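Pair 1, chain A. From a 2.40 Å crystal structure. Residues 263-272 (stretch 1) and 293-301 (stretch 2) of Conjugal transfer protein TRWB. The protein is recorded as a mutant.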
# COMPACT_ATOMS: atom_id res chain seq x y z
N VAL A 263 8.33 -1.49 -32.48
CA VAL A 263 7.90 -0.16 -32.09
C VAL A 263 9.01 0.59 -31.35
O VAL A 263 9.26 1.77 -31.61
CB VAL A 263 6.66 -0.23 -31.18
CG1 VAL A 263 6.33 1.15 -30.64
CG2 VAL A 263 5.49 -0.80 -31.96
N ASP A 264 9.70 -0.10 -30.45
CA ASP A 264 10.78 0.52 -29.69
C ASP A 264 11.97 0.84 -30.59
O ASP A 264 12.64 1.85 -30.39
CB ASP A 264 11.23 -0.39 -28.54
CG ASP A 264 12.04 0.35 -27.51
OD1 ASP A 264 11.42 1.08 -26.71
OD2 ASP A 264 13.28 0.23 -27.51
N VAL A 265 12.24 -0.02 -31.57
CA VAL A 265 13.34 0.24 -32.48
C VAL A 265 13.07 1.57 -33.17
O VAL A 265 13.97 2.38 -33.32
CB VAL A 265 13.47 -0.85 -33.56
CG1 VAL A 265 14.49 -0.41 -34.62
CG2 VAL A 265 13.90 -2.16 -32.93
N VAL A 266 11.82 1.78 -33.58
CA VAL A 266 11.46 3.03 -34.23
C VAL A 266 11.67 4.21 -33.29
O VAL A 266 12.26 5.22 -33.68
CB VAL A 266 9.98 3.04 -34.71
CG1 VAL A 266 9.59 4.44 -35.19
CG2 VAL A 266 9.80 2.05 -35.84
N CYS A 267 11.20 4.09 -32.06
CA CYS A 267 11.34 5.15 -31.08
C CYS A 267 12.78 5.56 -30.76
O CYS A 267 13.06 6.74 -30.59
CB CYS A 267 10.61 4.77 -29.81
SG CYS A 267 8.81 4.63 -30.02
N THR A 268 13.71 4.60 -30.68
CA THR A 268 15.10 4.94 -30.37
C THR A 268 15.83 5.47 -31.57
O THR A 268 16.64 6.39 -31.48
CB THR A 268 15.94 3.73 -29.93
OG1 THR A 268 15.13 2.78 -29.26
CG2 THR A 268 17.04 4.19 -29.00
N SER A 269 15.55 4.86 -32.71
CA SER A 269 16.21 5.21 -33.96
C SER A 269 16.00 6.63 -34.46
O SER A 269 16.94 7.24 -34.96
CB SER A 269 15.84 4.20 -35.04
OG SER A 269 16.37 2.92 -34.71
N ILE A 270 14.78 7.17 -34.34
CA ILE A 270 14.53 8.52 -34.82
C ILE A 270 15.42 9.54 -34.11
O ILE A 270 15.72 10.60 -34.66
CB ILE A 270 13.09 8.95 -34.61
CG1 ILE A 270 12.79 8.99 -33.12
CG2 ILE A 270 12.14 8.00 -35.35
CD1 ILE A 270 11.57 9.78 -32.77
N LEU A 271 15.83 9.22 -32.89
CA LEU A 271 16.69 10.10 -32.10
C LEU A 271 18.08 10.17 -32.69
O LEU A 271 18.89 11.01 -32.29
CB LEU A 271 16.77 9.60 -30.67
CG LEU A 271 15.82 10.16 -29.62
CD1 LEU A 271 14.43 10.31 -30.17
CD2 LEU A 271 15.84 9.25 -28.41
N SER A 272 18.35 9.28 -33.63
CA SER A 272 19.66 9.22 -34.28
C SER A 272 19.61 9.78 -35.69
O SER A 272 20.65 9.93 -36.33
CB SER A 272 20.17 7.77 -34.32
OG SER A 272 20.67 7.35 -33.07
N LYS A 293 6.08 -2.88 -21.80
CA LYS A 293 6.51 -1.61 -21.24
C LYS A 293 7.73 -1.17 -22.06
O LYS A 293 8.85 -1.60 -21.79
CB LYS A 293 6.87 -1.80 -19.78
CG LYS A 293 7.36 -0.55 -19.09
CD LYS A 293 7.52 -0.78 -17.61
CE LYS A 293 8.02 0.48 -16.91
NZ LYS A 293 7.95 0.30 -15.43
N LEU A 294 7.50 -0.32 -23.05
CA LEU A 294 8.58 0.16 -23.93
C LEU A 294 9.62 1.02 -23.22
O LEU A 294 9.29 1.88 -22.41
CB LEU A 294 7.99 0.92 -25.11
CG LEU A 294 6.92 0.13 -25.87
CD1 LEU A 294 6.43 0.94 -27.05
CD2 LEU A 294 7.48 -1.19 -26.35
N ALA A 295 10.88 0.79 -23.55
CA ALA A 295 11.98 1.52 -22.94
C ALA A 295 12.24 2.89 -23.54
O ALA A 295 12.73 3.79 -22.85
CB ALA A 295 13.25 0.68 -23.03
N SER A 296 11.90 3.08 -24.82
CA SER A 296 12.17 4.34 -25.50
C SER A 296 10.99 5.19 -25.90
O SER A 296 11.17 6.30 -26.38
CB SER A 296 13.00 4.07 -26.75
OG SER A 296 14.02 3.13 -26.48
N LEU A 297 9.78 4.67 -25.73
CA LEU A 297 8.59 5.43 -26.10
C LEU A 297 8.59 6.82 -25.45
O LEU A 297 8.37 7.82 -26.13
CB LEU A 297 7.33 4.70 -25.68
CG LEU A 297 6.08 4.88 -26.55
CD1 LEU A 297 4.86 4.64 -25.69
CD2 LEU A 297 6.04 6.27 -27.16
N ALA A 298 8.84 6.87 -24.14
CA ALA A 298 8.84 8.12 -23.39
C ALA A 298 9.77 9.18 -23.96
O ALA A 298 9.37 10.33 -24.13
CB ALA A 298 9.20 7.86 -21.94
N ASP A 299 11.01 8.81 -24.24
CA ASP A 299 11.94 9.77 -24.79
C ASP A 299 11.53 10.21 -26.19
O ASP A 299 11.72 11.36 -26.58
CB ASP A 299 13.35 9.18 -24.83
CG ASP A 299 13.86 8.82 -23.46
OD1 ASP A 299 13.83 9.70 -22.57
OD2 ASP A 299 14.31 7.67 -23.28
N ALA A 300 10.95 9.29 -26.95
CA ALA A 300 10.52 9.61 -28.30
C ALA A 300 9.40 10.62 -28.28
O ALA A 300 9.32 11.47 -29.17
CB ALA A 300 10.09 8.34 -29.04
N LEU A 301 8.52 10.54 -27.29
CA LEU A 301 7.38 11.46 -27.18
C LEU A 301 7.82 12.83 -26.71
O LEU A 301 7.17 13.83 -26.99
CB LEU A 301 6.36 10.92 -26.19
CG LEU A 301 5.61 9.68 -26.67
CD1 LEU A 301 4.82 9.06 -25.53
CD2 LEU A 301 4.70 10.08 -27.81
O HOH W 1 13.64 7.13 -27.74

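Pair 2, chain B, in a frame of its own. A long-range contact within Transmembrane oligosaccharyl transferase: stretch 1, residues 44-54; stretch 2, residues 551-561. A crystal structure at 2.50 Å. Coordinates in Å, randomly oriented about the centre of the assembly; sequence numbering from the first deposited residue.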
# COMPACT_ATOMS: atom_id res chain seq x y z
N GLY B 44 -1.94 8.39 -6.87
CA GLY B 44 -1.67 8.29 -5.45
C GLY B 44 -0.97 7.01 -5.04
O GLY B 44 -0.91 6.04 -5.81
N GLY B 45 -0.43 7.02 -3.81
CA GLY B 45 0.07 5.83 -3.14
C GLY B 45 0.97 4.91 -3.95
O GLY B 45 1.83 5.37 -4.71
N ASN B 46 0.78 3.60 -3.78
CA ASN B 46 1.54 2.63 -4.55
C ASN B 46 0.62 1.83 -5.47
O ASN B 46 0.91 1.67 -6.66
CB ASN B 46 2.26 1.66 -3.61
CG ASN B 46 3.05 2.36 -2.54
OD1 ASN B 46 3.79 3.31 -2.81
ND2 ASN B 46 2.92 1.87 -1.30
N ASP B 47 -0.45 1.29 -4.91
CA ASP B 47 -1.33 0.41 -5.68
C ASP B 47 -1.96 0.99 -6.96
O ASP B 47 -2.09 0.26 -7.96
CB ASP B 47 -2.39 -0.22 -4.76
CG ASP B 47 -1.79 -1.18 -3.75
OD1 ASP B 47 -0.67 -1.70 -4.02
OD2 ASP B 47 -2.43 -1.42 -2.70
N PRO B 48 -2.33 2.28 -6.97
CA PRO B 48 -2.79 2.84 -8.25
C PRO B 48 -1.73 2.76 -9.34
O PRO B 48 -2.09 2.65 -10.52
CB PRO B 48 -3.12 4.30 -7.91
CG PRO B 48 -3.47 4.26 -6.43
CD PRO B 48 -2.51 3.24 -5.86
N TRP B 49 -0.45 2.81 -8.99
CA TRP B 49 0.57 2.64 -10.02
C TRP B 49 0.57 1.23 -10.62
O TRP B 49 0.91 1.05 -11.79
CB TRP B 49 1.96 3.01 -9.48
CG TRP B 49 2.01 4.48 -9.17
CD1 TRP B 49 1.58 5.09 -8.02
CD2 TRP B 49 2.45 5.54 -10.04
NE1 TRP B 49 1.75 6.46 -8.12
CE2 TRP B 49 2.28 6.76 -9.35
CE3 TRP B 49 2.97 5.57 -11.34
CZ2 TRP B 49 2.63 8.00 -9.91
CZ3 TRP B 49 3.32 6.81 -11.90
CH2 TRP B 49 3.15 8.01 -11.18
N TYR B 50 0.18 0.24 -9.82
CA TYR B 50 0.14 -1.13 -10.33
C TYR B 50 -1.09 -1.38 -11.19
O TYR B 50 -1.01 -2.09 -12.20
CB TYR B 50 0.24 -2.15 -9.18
CG TYR B 50 0.57 -3.52 -9.72
CD1 TYR B 50 1.85 -3.80 -10.18
CD2 TYR B 50 -0.41 -4.51 -9.81
CE1 TYR B 50 2.19 -5.05 -10.70
CE2 TYR B 50 -0.09 -5.78 -10.32
CZ TYR B 50 1.22 -6.04 -10.76
OH TYR B 50 1.55 -7.26 -11.28
N TYR B 51 -2.24 -0.80 -10.81
CA TYR B 51 -3.39 -0.80 -11.73
C TYR B 51 -2.98 -0.24 -13.08
O TYR B 51 -3.24 -0.84 -14.12
CB TYR B 51 -4.61 -0.06 -11.16
CG TYR B 51 -5.48 -1.03 -10.42
CD1 TYR B 51 -6.14 -2.04 -11.11
CD2 TYR B 51 -5.59 -0.99 -9.04
CE1 TYR B 51 -6.89 -2.98 -10.43
CE2 TYR B 51 -6.36 -1.91 -8.36
CZ TYR B 51 -6.99 -2.91 -9.05
OH TYR B 51 -7.75 -3.82 -8.36
N TYR B 52 -2.29 0.89 -13.03
CA TYR B 52 -1.77 1.56 -14.21
C TYR B 52 -0.94 0.59 -15.05
O TYR B 52 -1.15 0.47 -16.26
CB TYR B 52 -0.96 2.76 -13.73
CG TYR B 52 -0.10 3.48 -14.74
CD1 TYR B 52 1.25 3.71 -14.47
CD2 TYR B 52 -0.63 3.97 -15.94
CE1 TYR B 52 2.07 4.39 -15.35
CE2 TYR B 52 0.20 4.66 -16.85
CZ TYR B 52 1.54 4.87 -16.53
OH TYR B 52 2.37 5.54 -17.39
N ARG B 53 -0.02 -0.11 -14.39
CA ARG B 53 0.82 -1.10 -15.06
C ARG B 53 -0.06 -2.16 -15.74
O ARG B 53 0.17 -2.52 -16.90
CB ARG B 53 1.79 -1.74 -14.04
CG ARG B 53 2.69 -2.88 -14.57
CD ARG B 53 1.95 -4.25 -14.70
NE ARG B 53 2.88 -5.29 -15.15
CZ ARG B 53 3.34 -5.39 -16.39
NH1 ARG B 53 2.92 -4.55 -17.32
NH2 ARG B 53 4.20 -6.35 -16.71
N LEU B 54 -1.06 -2.65 -15.02
CA LEU B 54 -1.95 -3.67 -15.55
C LEU B 54 -2.81 -3.15 -16.71
O LEU B 54 -2.96 -3.81 -17.73
CB LEU B 54 -2.83 -4.26 -14.46
CG LEU B 54 -2.14 -5.06 -13.36
CD1 LEU B 54 -3.21 -5.59 -12.35
CD2 LEU B 54 -1.34 -6.20 -13.96
N TRP B 551 10.45 -2.61 0.03
CA TRP B 551 9.30 -3.17 -0.69
C TRP B 551 8.23 -2.14 -1.06
O TRP B 551 7.52 -2.32 -2.04
CB TRP B 551 8.68 -4.33 0.09
CG TRP B 551 8.15 -3.98 1.46
CD1 TRP B 551 8.83 -4.07 2.64
CD2 TRP B 551 6.82 -3.55 1.79
NE1 TRP B 551 8.02 -3.70 3.69
CE2 TRP B 551 6.78 -3.37 3.20
CE3 TRP B 551 5.67 -3.27 1.04
CZ2 TRP B 551 5.62 -2.94 3.87
CZ3 TRP B 551 4.52 -2.84 1.71
CH2 TRP B 551 4.50 -2.69 3.11
N ASP B 552 8.14 -1.07 -0.27
CA ASP B 552 7.20 0.04 -0.52
C ASP B 552 7.24 0.55 -1.96
O ASP B 552 6.20 0.91 -2.52
CB ASP B 552 7.56 1.25 0.37
CG ASP B 552 7.30 0.99 1.82
OD1 ASP B 552 6.89 -0.14 2.19
OD2 ASP B 552 7.52 1.93 2.59
N TYR B 553 8.44 0.56 -2.54
CA TYR B 553 8.76 1.28 -3.77
C TYR B 553 8.59 0.45 -5.05
O TYR B 553 8.75 0.97 -6.15
CB TYR B 553 10.19 1.87 -3.64
CG TYR B 553 10.32 2.70 -2.38
CD1 TYR B 553 9.48 3.80 -2.18
CD2 TYR B 553 11.24 2.39 -1.38
CE1 TYR B 553 9.56 4.59 -1.03
CE2 TYR B 553 11.32 3.18 -0.20
CZ TYR B 553 10.47 4.28 -0.04
OH TYR B 553 10.50 5.07 1.11
N GLY B 554 8.25 -0.84 -4.89
CA GLY B 554 8.19 -1.78 -6.01
C GLY B 554 7.31 -1.35 -7.17
O GLY B 554 7.70 -1.44 -8.35
N HIS B 555 6.11 -0.89 -6.84
CA HIS B 555 5.17 -0.45 -7.88
C HIS B 555 5.69 0.74 -8.69
O HIS B 555 5.55 0.76 -9.93
CB HIS B 555 3.76 -0.23 -7.30
CG HIS B 555 3.10 -1.50 -6.86
ND1 HIS B 555 3.54 -2.75 -7.24
CD2 HIS B 555 2.03 -1.72 -6.05
CE1 HIS B 555 2.77 -3.68 -6.70
NE2 HIS B 555 1.85 -3.07 -5.97
N TRP B 556 6.30 1.72 -8.02
CA TRP B 556 6.91 2.87 -8.72
C TRP B 556 8.04 2.44 -9.65
O TRP B 556 8.14 2.91 -10.78
CB TRP B 556 7.45 3.89 -7.73
CG TRP B 556 6.41 4.49 -6.83
CD1 TRP B 556 5.05 4.40 -6.95
CD2 TRP B 556 6.66 5.28 -5.66
NE1 TRP B 556 4.43 5.10 -5.93
CE2 TRP B 556 5.40 5.64 -5.12
CE3 TRP B 556 7.82 5.71 -5.01
CZ2 TRP B 556 5.28 6.40 -3.95
CZ3 TRP B 556 7.70 6.48 -3.86
CH2 TRP B 556 6.44 6.80 -3.33
N ILE B 557 8.91 1.55 -9.15
CA ILE B 557 10.06 1.11 -9.92
C ILE B 557 9.58 0.45 -11.20
O ILE B 557 10.06 0.75 -12.28
CB ILE B 557 10.95 0.12 -9.11
CG1 ILE B 557 11.69 0.87 -8.00
CG2 ILE B 557 11.97 -0.55 -10.02
CD1 ILE B 557 12.54 -0.03 -7.11
N GLU B 558 8.59 -0.42 -11.07
CA GLU B 558 8.02 -1.09 -12.23
C GLU B 558 7.25 -0.15 -13.17
O GLU B 558 7.47 -0.16 -14.37
CB GLU B 558 7.09 -2.21 -11.78
CG GLU B 558 6.42 -2.93 -12.93
CD GLU B 558 5.65 -4.16 -12.44
OE1 GLU B 558 5.44 -4.29 -11.21
OE2 GLU B 558 5.25 -4.99 -13.29
N ALA B 559 6.34 0.66 -12.62
CA ALA B 559 5.51 1.51 -13.47
C ALA B 559 6.26 2.72 -14.05
O ALA B 559 5.92 3.18 -15.13
CB ALA B 559 4.24 1.95 -12.73
N VAL B 560 7.29 3.20 -13.36
CA VAL B 560 7.96 4.42 -13.80
C VAL B 560 9.32 4.15 -14.44
O VAL B 560 9.65 4.70 -15.48
CB VAL B 560 8.09 5.48 -12.67
CG1 VAL B 560 8.79 6.73 -13.20
CG2 VAL B 560 6.71 5.85 -12.13
N ALA B 561 10.12 3.29 -13.81
CA ALA B 561 11.42 2.96 -14.36
C ALA B 561 11.34 1.87 -15.44
O ALA B 561 12.30 1.68 -16.19
CB ALA B 561 12.37 2.53 -13.25

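The sharpest difference lies at one matched position, where Ser296(A) of pair 1 falls on His555(B) of pair 2. The serine backbone is held by Asp264(A): Ser296(A) N donates to Asp264(A) OD1 at 2.8 Å, while Ser296(A) OG lies 3.2 Å from Asp264(A) OD2 and 3.0 Å from Thr268(A) OG1. The histidine is held by its ring. Tyr50(B), the counterpart of Thr268(A), lays its own ring against it as an offset stack, centroids 4.7 Å apart and planes at 27°, and Tyr50(B) CB sits over the imidazole face, 3.6 Å from its centroid. The same backbone slot thus accepts a serine beside a threonine or two stacked rings.

The frame beneath is common. Fourteen central residues superpose with an RMSD of 0.8 Å. In each pair two helices run in roughly the same direction, at 42° in pair 1 and 37° in pair 2, with axes approaching to 8.4 and 8.3 Å. Where Cys267(A) and Ala300(A) come closest, CA to CA 5.3 Å, and where Arg53(B) and Ala559(B) do so at 5.6 Å, stretch 2 carries alanine in both pairs; pair 2 has a second equally near approach, at Tyr50(B) and His555(B), where both residues are large. Ala300(A) matches Ala559(B), CA atoms 0.7 Å apart after superposition, and both methyls point toward the partner helix.

What packs on that alanine differs. In pair 1, Cys267(A) CB meets Ala300(A) CB at 3.7 Å, and Ile270(A) CD1 comes to 4.3 Å from the same methyl. In pair 2 the counterparts are aromatic. Tyr52(B) CD1 lies 3.9 Å from Ala559(B) CB, and Trp49(B), at the cysteine position, has that methyl at its ring edge, with CE3 to CB 4.1 Å. The indole also reaches further: Trp49(B) CZ3 touches Val560(B) CG2 at 3.5 Å, whereas Leu301(A), matched to Val560(B), has no contact with stretch 1.

Leu297(A) and Trp556(B) coincide within 0.3 Å at CA. The leucine makes a modest apolar contact, its CD2 4.3 Å from Cys267(A) SG. The tryptophan does two jobs, turning its edge to the face of Trp49(B), with planes at 74°, and donating from NE1 to Gly45(B) O at 2.9 Å. Gly45(B) has a positive phi, which favours glycine. Its match, Val263(A), is already helical and instead puts CG1 3.6 Å from Leu294(A) CD1.

Both pairs have a polar tie near the start of stretch 2's helix. In pair 1 a water adds a bridge nearby, donating to Cys267(A) O and Ser296(A) O, each at 2.9 Å. Pair 2 adds a salt bridge further along both helices, Arg53(B) NE to Glu558(B) OE2 at 3.0 Å. The matched Leu271(A) and Asp299(A) make just a loose contact, CD2 to CB 4.4 Å.

In both contacts alanine stays at one close approach, while the flanks are filled with aliphatic side chains and a serine-aspartate tie in pair 1, and with packed rings plus a hydrogen bond and a salt bridge in pair 2. The larger set covers more surface, 623 Å² against 438 Å².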